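Local atomic coordinates of GlcNAc Inducible Gene 2, GIG2 (Candida albicans, PDB entry 6AKZ), a protein that binds an iron(III) ion and is probably an oxygenase of the DUF1479 family, its gene being inducible by N-acetylglucosamine. Residues Leu191-Ser196 and Leu322-Phe327; Met282-Leu287 and Tyr328-Gln333. All blocks are in the same frame, centred on the assembly; numbering follows the deposited sequence.

Contact 1. Residues Leu191-Ser196 and Leu322-Phe327; sequences LHLDSS and LFLDKF. With FE (Fe (III) ion), chain B.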
ATOM      1  N   LEU A 191       1.377  -6.933 -13.210  1.00 18.05           N
ATOM      2  CA  LEU A 191       1.470  -5.534 -12.774  1.00 16.73           C
ATOM      3  C   LEU A 191       0.114  -4.967 -12.343  1.00 16.06           C
ATOM      4  O   LEU A 191      -0.876  -5.062 -13.084  1.00 15.83           O
ATOM      5  CB  LEU A 191       2.094  -4.619 -13.834  1.00 17.45           C
ATOM      6  CG  LEU A 191       2.474  -3.237 -13.361  1.00 17.67           C
ATOM      7  CD1 LEU A 191       3.842  -3.367 -12.657  1.00 17.96           C
ATOM      8  CD2 LEU A 191       2.597  -2.299 -14.545  1.00 18.89           C
ATOM      9  N   HIS A 192       0.088  -4.355 -11.153  1.00 14.06           N
ATOM     10  CA  HIS A 192      -1.149  -3.871 -10.641  1.00 13.08           C
ATOM     11  C   HIS A 192      -0.933  -2.764  -9.593  1.00 13.84           C
ATOM     12  O   HIS A 192       0.169  -2.596  -9.049  1.00 11.19           O
ATOM     13  CB  HIS A 192      -1.877  -5.109  -9.929  1.00 13.08           C
ATOM     14  CG  HIS A 192      -1.136  -5.683  -8.773  1.00 14.52           C
ATOM     15  ND1 HIS A 192      -0.111  -6.584  -8.882  1.00 15.06           N
ATOM     16  CD2 HIS A 192      -1.302  -5.480  -7.452  1.00 14.39           C
ATOM     17  CE1 HIS A 192       0.370  -6.867  -7.691  1.00 15.50           C
ATOM     18  NE2 HIS A 192      -0.368  -6.231  -6.805  1.00 14.97           N
ATOM     19  N   LEU A 193      -2.055  -2.213  -9.174  1.00 12.23           N
ATOM     20  CA  LEU A 193      -2.171  -1.415  -7.992  1.00 13.25           C
ATOM     21  C   LEU A 193      -3.094  -2.209  -6.998  1.00 14.61           C
ATOM     22  O   LEU A 193      -3.924  -2.903  -7.388  1.00 13.03           O
ATOM     23  CB  LEU A 193      -2.828  -0.088  -8.218  1.00 13.40           C
ATOM     24  CG  LEU A 193      -2.215   0.905  -9.174  1.00 12.97           C
ATOM     25  CD1 LEU A 193      -2.988   2.184  -9.094  1.00 14.26           C
ATOM     26  CD2 LEU A 193      -0.773   1.130  -8.855  1.00 14.63           C
ATOM     27  N   ASP A 194      -2.826  -2.095  -5.700  1.00 15.04           N
ATOM     28  CA  ASP A 194      -3.678  -2.668  -4.689  1.00 13.25           C
ATOM     29  C   ASP A 194      -4.525  -1.441  -4.212  1.00 14.45           C
ATOM     30  O   ASP A 194      -4.641  -0.485  -4.922  1.00 15.58           O
ATOM     31  CB  ASP A 194      -2.876  -3.331  -3.570  1.00 15.82           C
ATOM     32  CG  ASP A 194      -2.184  -4.570  -4.043  1.00 17.47           C
ATOM     33  OD1 ASP A 194      -2.947  -5.471  -4.394  1.00 17.94           O
ATOM     34  OD2 ASP A 194      -0.971  -4.573  -4.092  1.00 13.50           O
ATOM     35  N   SER A 195      -5.097  -1.491  -3.017  1.00 14.19           N
ATOM     36  CA  SER A 195      -5.878  -0.394  -2.509  1.00 14.76           C
ATOM     37  C   SER A 195      -7.071  -0.006  -3.418  1.00 15.42           C
ATOM     38  O   SER A 195      -7.401   1.122  -3.562  1.00 13.82           O
ATOM     39  CB  SER A 195      -5.025   0.817  -2.135  1.00 16.91           C
ATOM     40  OG  SER A 195      -4.065   0.496  -1.174  1.00 17.50           O
ATOM     41  N   SER A 196      -7.648  -1.044  -3.968  1.00 15.12           N
ATOM     42  CA  SER A 196      -8.868  -1.065  -4.781  1.00 15.58           C
ATOM     43  C   SER A 196      -8.757  -1.164  -6.277  1.00 16.78           C
ATOM     44  O   SER A 196      -7.827  -0.687  -6.855  1.00 15.97           O
ATOM     45  CB  SER A 196      -9.806   0.117  -4.462  1.00 15.66           C
ATOM     46  OG  SER A 196      -9.418   1.273  -5.130  1.00 15.52           O
ATOM     47  N   LEU A 322      -6.218  -3.264  -9.207  1.00 15.15           N
ATOM     48  CA  LEU A 322      -6.371  -2.713 -10.521  1.00 16.51           C
ATOM     49  C   LEU A 322      -5.269  -3.296 -11.360  1.00 17.11           C
ATOM     50  O   LEU A 322      -4.072  -3.054 -11.081  1.00 16.59           O
ATOM     51  CB  LEU A 322      -6.244  -1.161 -10.536  1.00 15.75           C
ATOM     52  CG  LEU A 322      -6.064  -0.476 -11.889  1.00 18.12           C
ATOM     53  CD1 LEU A 322      -7.379  -0.548 -12.648  1.00 21.69           C
ATOM     54  CD2 LEU A 322      -5.672   0.960 -11.796  1.00 20.46           C
ATOM     55  N   PHE A 323      -5.648  -4.024 -12.414  1.00 17.95           N
ATOM     56  CA  PHE A 323      -4.666  -4.673 -13.266  1.00 20.89           C
ATOM     57  C   PHE A 323      -4.162  -3.800 -14.400  1.00 18.57           C
ATOM     58  O   PHE A 323      -4.908  -3.121 -15.082  1.00 17.88           O
ATOM     59  CB  PHE A 323      -5.226  -6.019 -13.719  1.00 22.83           C
ATOM     60  CG  PHE A 323      -5.159  -7.015 -12.637  1.00 24.32           C
ATOM     61  CD1 PHE A 323      -3.924  -7.437 -12.188  1.00 28.87           C
ATOM     62  CD2 PHE A 323      -6.294  -7.459 -11.989  1.00 30.72           C
ATOM     63  CE1 PHE A 323      -3.806  -8.350 -11.170  1.00 29.62           C
ATOM     64  CE2 PHE A 323      -6.196  -8.369 -10.967  1.00 29.57           C
ATOM     65  CZ  PHE A 323      -4.948  -8.808 -10.549  1.00 33.59           C
ATOM     66  N   LEU A 324      -2.850  -3.823 -14.576  1.00 18.80           N
ATOM     67  CA  LEU A 324      -2.157  -2.881 -15.487  1.00 17.26           C
ATOM     68  C   LEU A 324      -1.473  -3.620 -16.594  1.00 17.36           C
ATOM     69  O   LEU A 324      -0.719  -3.016 -17.376  1.00 18.72           O
ATOM     70  CB  LEU A 324      -1.119  -2.061 -14.697  1.00 18.20           C
ATOM     71  CG  LEU A 324      -1.748  -1.293 -13.520  1.00 17.08           C
ATOM     72  CD1 LEU A 324      -0.633  -0.732 -12.626  1.00 18.39           C
ATOM     73  CD2 LEU A 324      -2.680  -0.202 -13.973  1.00 17.69           C
ATOM     74  N   ASP A 325      -1.752  -4.885 -16.712  1.00 18.73           N
ATOM     75  CA  ASP A 325      -0.960  -5.736 -17.648  1.00 21.56           C
ATOM     76  C   ASP A 325      -1.459  -5.766 -19.078  1.00 22.88           C
ATOM     77  O   ASP A 325      -0.742  -6.268 -19.954  1.00 24.36           O
ATOM     78  CB  ASP A 325      -0.878  -7.156 -17.178  1.00 23.34           C
ATOM     79  CG  ASP A 325      -2.230  -7.803 -17.042  1.00 25.01           C
ATOM     80  OD1 ASP A 325      -3.212  -7.126 -16.591  1.00 25.48           O
ATOM     81  OD2 ASP A 325      -2.287  -8.984 -17.400  1.00 31.91           O
ATOM     82  N   LYS A 326      -2.647  -5.258 -19.319  1.00 24.23           N
ATOM     83  CA  LYS A 326      -3.297  -5.334 -20.632  1.00 27.63           C
ATOM     84  C   LYS A 326      -3.478  -3.975 -21.348  1.00 27.22           C
ATOM     85  O   LYS A 326      -3.113  -3.821 -22.520  1.00 27.56           O
ATOM     86  CB  LYS A 326      -4.635  -6.046 -20.435  1.00 30.58           C
ATOM     87  CG  LYS A 326      -5.113  -6.873 -21.597  1.00 40.49           C
ATOM     88  CD  LYS A 326      -6.066  -7.985 -21.152  1.00 45.39           C
ATOM     89  CE  LYS A 326      -6.945  -8.415 -22.323  1.00 51.70           C
ATOM     90  NZ  LYS A 326      -7.441  -9.821 -22.221  1.00 55.09           N
ATOM     91  N   PHE A 327      -4.069  -3.007 -20.676  1.00 22.94           N
ATOM     92  CA  PHE A 327      -4.464  -1.745 -21.348  1.00 22.56           C
ATOM     93  C   PHE A 327      -3.672  -0.526 -20.897  1.00 18.84           C
ATOM     94  O   PHE A 327      -4.068   0.592 -21.111  1.00 20.12           O
ATOM     95  CB  PHE A 327      -5.937  -1.525 -21.170  1.00 22.81           C
ATOM     96  CG  PHE A 327      -6.775  -2.723 -21.586  1.00 25.34           C
ATOM     97  CD1 PHE A 327      -6.961  -3.018 -22.936  1.00 27.10           C
ATOM     98  CD2 PHE A 327      -7.380  -3.540 -20.643  1.00 27.21           C
ATOM     99  CE1 PHE A 327      -7.716  -4.140 -23.313  1.00 26.21           C
ATOM    100  CE2 PHE A 327      -8.144  -4.649 -21.013  1.00 27.76           C
ATOM    101  CZ  PHE A 327      -8.302  -4.938 -22.362  1.00 29.60           C
TER
HETATM  102 FE    FE B 501       0.290  -6.056  -4.769  1.00 17.60          FE
HETATM  103  O   HOH W   1      -1.174  -7.588  -4.137  1.00 18.80           O
HETATM  104  O   HOH W   2       0.929  -6.244  -2.814  1.00 19.93           O
HETATM  105  O   HOH W   3       1.685  -7.730  -4.957  1.00 20.36           O

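Contact 2. Residues Met282-Leu287 and Tyr328-Gln333; sequences MAYIML and YPHLHQ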
ATOM      1  N   MET A 282       0.420   7.602 -11.729  1.00 14.97           N
ATOM      2  CA  MET A 282      -0.947   7.874 -11.398  1.00 13.42           C
ATOM      3  C   MET A 282      -1.642   8.877 -12.346  1.00 13.07           C
ATOM      4  O   MET A 282      -2.824   8.806 -12.545  1.00 13.69           O
ATOM      5  CB  MET A 282      -1.109   8.275  -9.927  1.00 15.61           C
ATOM      6  CG  MET A 282      -0.801   7.159  -8.932  1.00 15.35           C
ATOM      7  SD  MET A 282      -1.676   5.625  -9.262  1.00 15.33           S
ATOM      8  CE  MET A 282      -3.398   6.092  -9.186  1.00 14.86           C
ATOM      9  N   ALA A 283      -0.897   9.776 -12.932  1.00 13.66           N
ATOM     10  CA  ALA A 283      -1.471  10.690 -13.935  1.00 13.34           C
ATOM     11  C   ALA A 283      -1.936   9.792 -15.064  1.00 12.99           C
ATOM     12  O   ALA A 283      -3.014   9.951 -15.568  1.00 16.22           O
ATOM     13  CB  ALA A 283      -0.437  11.702 -14.376  1.00 15.04           C
ATOM     14  N   TYR A 284      -1.147   8.827 -15.467  1.00 14.41           N
ATOM     15  CA  TYR A 284      -1.473   7.987 -16.613  1.00 14.25           C
ATOM     16  C   TYR A 284      -2.633   7.055 -16.310  1.00 15.36           C
ATOM     17  O   TYR A 284      -3.622   6.976 -17.067  1.00 15.07           O
ATOM     18  CB  TYR A 284      -0.248   7.149 -16.976  1.00 14.78           C
ATOM     19  CG  TYR A 284      -0.446   6.272 -18.191  1.00 16.19           C
ATOM     20  CD1 TYR A 284      -0.253   6.747 -19.505  1.00 15.56           C
ATOM     21  CD2 TYR A 284      -0.820   4.935 -18.023  1.00 15.14           C
ATOM     22  CE1 TYR A 284      -0.433   5.886 -20.602  1.00 15.42           C
ATOM     23  CE2 TYR A 284      -0.991   4.096 -19.116  1.00 18.37           C
ATOM     24  CZ  TYR A 284      -0.776   4.562 -20.384  1.00 16.96           C
ATOM     25  OH  TYR A 284      -0.956   3.663 -21.433  1.00 16.94           O
ATOM     26  N   ILE A 285      -2.586   6.440 -15.146  1.00 13.36           N
ATOM     27  CA  ILE A 285      -3.596   5.472 -14.718  1.00 14.31           C
ATOM     28  C   ILE A 285      -4.924   6.183 -14.602  1.00 15.70           C
ATOM     29  O   ILE A 285      -5.905   5.665 -15.149  1.00 16.76           O
ATOM     30  CB  ILE A 285      -3.220   4.755 -13.420  1.00 14.32           C
ATOM     31  CG1 ILE A 285      -2.079   3.767 -13.756  1.00 14.67           C
ATOM     32  CG2 ILE A 285      -4.342   3.949 -12.796  1.00 13.75           C
ATOM     33  CD1 ILE A 285      -1.221   3.299 -12.610  1.00 16.24           C
ATOM     34  N   MET A 286      -4.957   7.285 -13.858  1.00 14.92           N
ATOM     35  CA  MET A 286      -6.240   7.969 -13.612  1.00 15.89           C
ATOM     36  C   MET A 286      -6.893   8.477 -14.864  1.00 16.72           C
ATOM     37  O   MET A 286      -8.097   8.519 -14.924  1.00 15.81           O
ATOM     38  CB  MET A 286      -6.135   9.085 -12.586  1.00 14.80           C
ATOM     39  CG  MET A 286      -5.737   8.563 -11.195  1.00 14.20           C
ATOM     40  SD  MET A 286      -6.618   7.102 -10.531  1.00 16.37           S
ATOM     41  CE  MET A 286      -8.312   7.687 -10.505  1.00 17.04           C
ATOM     42  N   LEU A 287      -6.097   8.968 -15.794  1.00 16.68           N
ATOM     43  CA  LEU A 287      -6.627   9.426 -17.069  1.00 18.31           C
ATOM     44  C   LEU A 287      -6.835   8.371 -18.128  1.00 19.65           C
ATOM     45  O   LEU A 287      -7.532   8.636 -19.127  1.00 22.59           O
ATOM     46  CB  LEU A 287      -5.742  10.535 -17.647  1.00 15.81           C
ATOM     47  CG  LEU A 287      -5.636  11.825 -16.838  1.00 16.63           C
ATOM     48  CD1 LEU A 287      -4.695  12.821 -17.452  1.00 17.07           C
ATOM     49  CD2 LEU A 287      -6.962  12.490 -16.661  1.00 17.06           C
ATOM     50  N   TYR A 328      -2.506  -0.746 -20.308  1.00 19.18           N
ATOM     51  CA  TYR A 328      -1.670   0.361 -19.797  1.00 17.73           C
ATOM     52  C   TYR A 328      -0.244   0.246 -20.403  1.00 18.71           C
ATOM     53  O   TYR A 328       0.801   0.208 -19.692  1.00 19.23           O
ATOM     54  CB  TYR A 328      -1.657   0.330 -18.265  1.00 17.62           C
ATOM     55  CG  TYR A 328      -3.010   0.585 -17.662  1.00 16.54           C
ATOM     56  CD1 TYR A 328      -3.992  -0.427 -17.555  1.00 17.59           C
ATOM     57  CD2 TYR A 328      -3.330   1.830 -17.206  1.00 15.68           C
ATOM     58  CE1 TYR A 328      -5.245  -0.163 -16.977  1.00 16.77           C
ATOM     59  CE2 TYR A 328      -4.586   2.139 -16.727  1.00 16.59           C
ATOM     60  CZ  TYR A 328      -5.537   1.140 -16.538  1.00 16.30           C
ATOM     61  OH  TYR A 328      -6.771   1.527 -16.003  1.00 19.22           O
ATOM     62  N   PRO A 329      -0.169   0.194 -21.746  1.00 20.37           N
ATOM     63  CA  PRO A 329       1.152  -0.188 -22.337  1.00 19.73           C
ATOM     64  C   PRO A 329       2.318   0.786 -22.158  1.00 20.58           C
ATOM     65  O   PRO A 329       3.465   0.337 -22.164  1.00 19.59           O
ATOM     66  CB  PRO A 329       0.849  -0.326 -23.836  1.00 20.87           C
ATOM     67  CG  PRO A 329      -0.282   0.658 -24.034  1.00 19.54           C
ATOM     68  CD  PRO A 329      -1.137   0.532 -22.793  1.00 21.44           C
ATOM     69  N   HIS A 330       2.056   2.069 -21.952  1.00 18.46           N
ATOM     70  CA  HIS A 330       3.085   3.034 -21.757  1.00 19.00           C
ATOM     71  C   HIS A 330       3.782   2.839 -20.416  1.00 17.83           C
ATOM     72  O   HIS A 330       4.837   3.378 -20.229  1.00 19.11           O
ATOM     73  CB  HIS A 330       2.546   4.467 -21.785  1.00 21.34           C
ATOM     74  CG  HIS A 330       1.918   4.859 -23.090  1.00 23.60           C
ATOM     75  ND1 HIS A 330       0.626   4.517 -23.426  1.00 22.27           N
ATOM     76  CD2 HIS A 330       2.387   5.607 -24.117  1.00 22.76           C
ATOM     77  CE1 HIS A 330       0.329   5.010 -24.611  1.00 21.58           C
ATOM     78  NE2 HIS A 330       1.376   5.669 -25.060  1.00 20.97           N
ATOM     79  N   LEU A 331       3.166   2.116 -19.496  1.00 16.20           N
ATOM     80  CA  LEU A 331       3.814   1.835 -18.219  1.00 17.42           C
ATOM     81  C   LEU A 331       4.934   0.810 -18.317  1.00 16.90           C
ATOM     82  O   LEU A 331       5.837   0.819 -17.493  1.00 16.94           O
ATOM     83  CB  LEU A 331       2.777   1.391 -17.160  1.00 16.69           C
ATOM     84  CG  LEU A 331       1.662   2.371 -16.826  1.00 17.99           C
ATOM     85  CD1 LEU A 331       0.776   1.695 -15.788  1.00 21.00           C
ATOM     86  CD2 LEU A 331       2.132   3.764 -16.371  1.00 19.27           C
ATOM     87  N   HIS A 332       4.873  -0.094 -19.290  1.00 17.44           N
ATOM     88  CA  HIS A 332       5.695  -1.251 -19.235  1.00 19.23           C
ATOM     89  C   HIS A 332       7.191  -0.968 -19.329  1.00 19.72           C
ATOM     90  O   HIS A 332       7.960  -1.618 -18.670  1.00 17.46           O
ATOM     91  CB  HIS A 332       5.201  -2.281 -20.205  1.00 26.23           C
ATOM     92  CG  HIS A 332       3.823  -2.783 -19.831  1.00 41.18           C
ATOM     93  ND1 HIS A 332       3.334  -4.018 -20.207  1.00 52.44           N
ATOM     94  CD2 HIS A 332       2.839  -2.207 -19.087  1.00 44.35           C
ATOM     95  CE1 HIS A 332       2.110  -4.171 -19.732  1.00 54.34           C
ATOM     96  NE2 HIS A 332       1.791  -3.090 -19.039  1.00 47.80           N
ATOM     97  N   GLN A 333       7.568   0.093 -20.015  1.00 16.34           N
ATOM     98  CA  GLN A 333       8.948   0.431 -20.219  1.00 20.47           C
ATOM     99  C   GLN A 333       9.650   0.778 -18.890  1.00 18.28           C
ATOM    100  O   GLN A 333      10.852   0.641 -18.745  1.00 20.42           O
ATOM    101  CB  GLN A 333       8.983   1.676 -21.085  1.00 24.09           C
ATOM    102  CG  GLN A 333      10.382   2.124 -21.404  1.00 28.61           C
ATOM    103  CD  GLN A 333      10.440   3.240 -22.431  1.00 28.16           C
ATOM    104  OE1 GLN A 333       9.569   4.121 -22.513  1.00 32.00           O
ATOM    105  NE2 GLN A 333      11.486   3.211 -23.197  1.00 27.68           N
TER

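Contact 1. Residues Leu191-Ser196 and Leu322-Phe327
The His-X-Asp part of a cupin-type two-histidine-one-carboxylate iron site begins in a two-stranded antiparallel sheet, His192 pairing with Phe323 and Leu193 with Leu322, and Asp194 follows just beyond it. The Leu193-Leu322 pair is hydrogen-bonded in both directions: Leu193 N donates to Leu322 O at 2.9 Å, and Leu322 N returns a bond to Leu193 O. Past the pair of His192 and Phe323, Leu324 N reaches Leu191 O at 2.8 Å. His192 and Phe323 project from the face of the sheet that carries the metal. CG of His192 sits between the backbone N and the carbonyl carbon (chi1 62°), and the ring leads away from the Leu322-Phe327 strand toward the iron, while Phe323 CD1 stays 3.8 Å from His192 CB. His192 NE2 binds iron at 2.1 Å; Asp194 OD2 binds it at the same length, and His355 and three waters complete six ligands. Asp194 OD1 accepts a bond from one of these waters and another from Gln321, while Gln257 donates to OD2. On the other face, Leu193 and Leu322 run alongside each other in the same direction, with Leu193 CD1 4.0 Å from Leu322 CD2. Leu324 CD1 comes within 4.1 Å of Leu193 CG, and Ile285 of helix 278-287 covers all three leucines. His192 ND1 is bonded to Pro190 O, which implies a proton on ND1 and leaves NE2 to coordinate; this bond and the strand pairing would together fix the ring's direction toward the metal.

Contact 2. Residues Met282-Leu287 and Tyr328-Gln333
Tyr284 OH and His330 ND1 lie 2.7 Å apart in the shortest polar bond between helix 278-287 and the turn that follows strand 322-323, both parts of the cupin-clan Gig2-like fold; either atom could be the donor. The hydroxyl arrives at the edge of the imidazole, near its plane. Tyr284 CG is anti to the backbone N (chi1 -178°), and from there the phenol extends from the helix into the turn. The two rings meet obliquely, their planes at 59°, and His330 CB also packs on Tyr284 CE1 at 3.5 Å. Pro329 CD lies 3.4 Å from the same hydroxyl oxygen. Tyr284 CE2 touches Tyr328 CD2 at 3.8 Å, and Tyr284 CD2 meets Leu331 CD2 at 3.6 Å, both partners approaching the phenol obliquely. Trp39 of helix 32-56 meets the Tyr284 ring too, joining a third element to the packing. The Tyr328 ring turns its edge to the helix backbone, CE2 standing 4.0 Å from Ile285 CA, while its hydroxyl is bonded to Pro313 O. Next to it Ile285 and Leu331 cross at about a right angle, where Ile285 CG1 lies 4.1 Å from both Leu331 CD1 and Tyr328 CD2.

Overall arrangement
Both contacts are largely buried, and their second segments are continuous, Leu322-Phe327 leading directly into Tyr328-Gln333. Contact 1 lies nearer the middle of the molecule and relies on paired backbones and metal ligands; contact 2, farther out, joins a helix to a turn through side chains, with one phenol-imidazole bond amid aromatic and aliphatic packing. Ile285 belongs to both settings, its CG2 pressing on Leu322 CD2 at 3.4 Å. The nearest atom of the Ile285 side chain is about 12 Å from the bound iron. A probable hydrogen bond from His332 NE2 to Leu324 O, 3.0 Å long, ties the turn back to the residue just past the short strand.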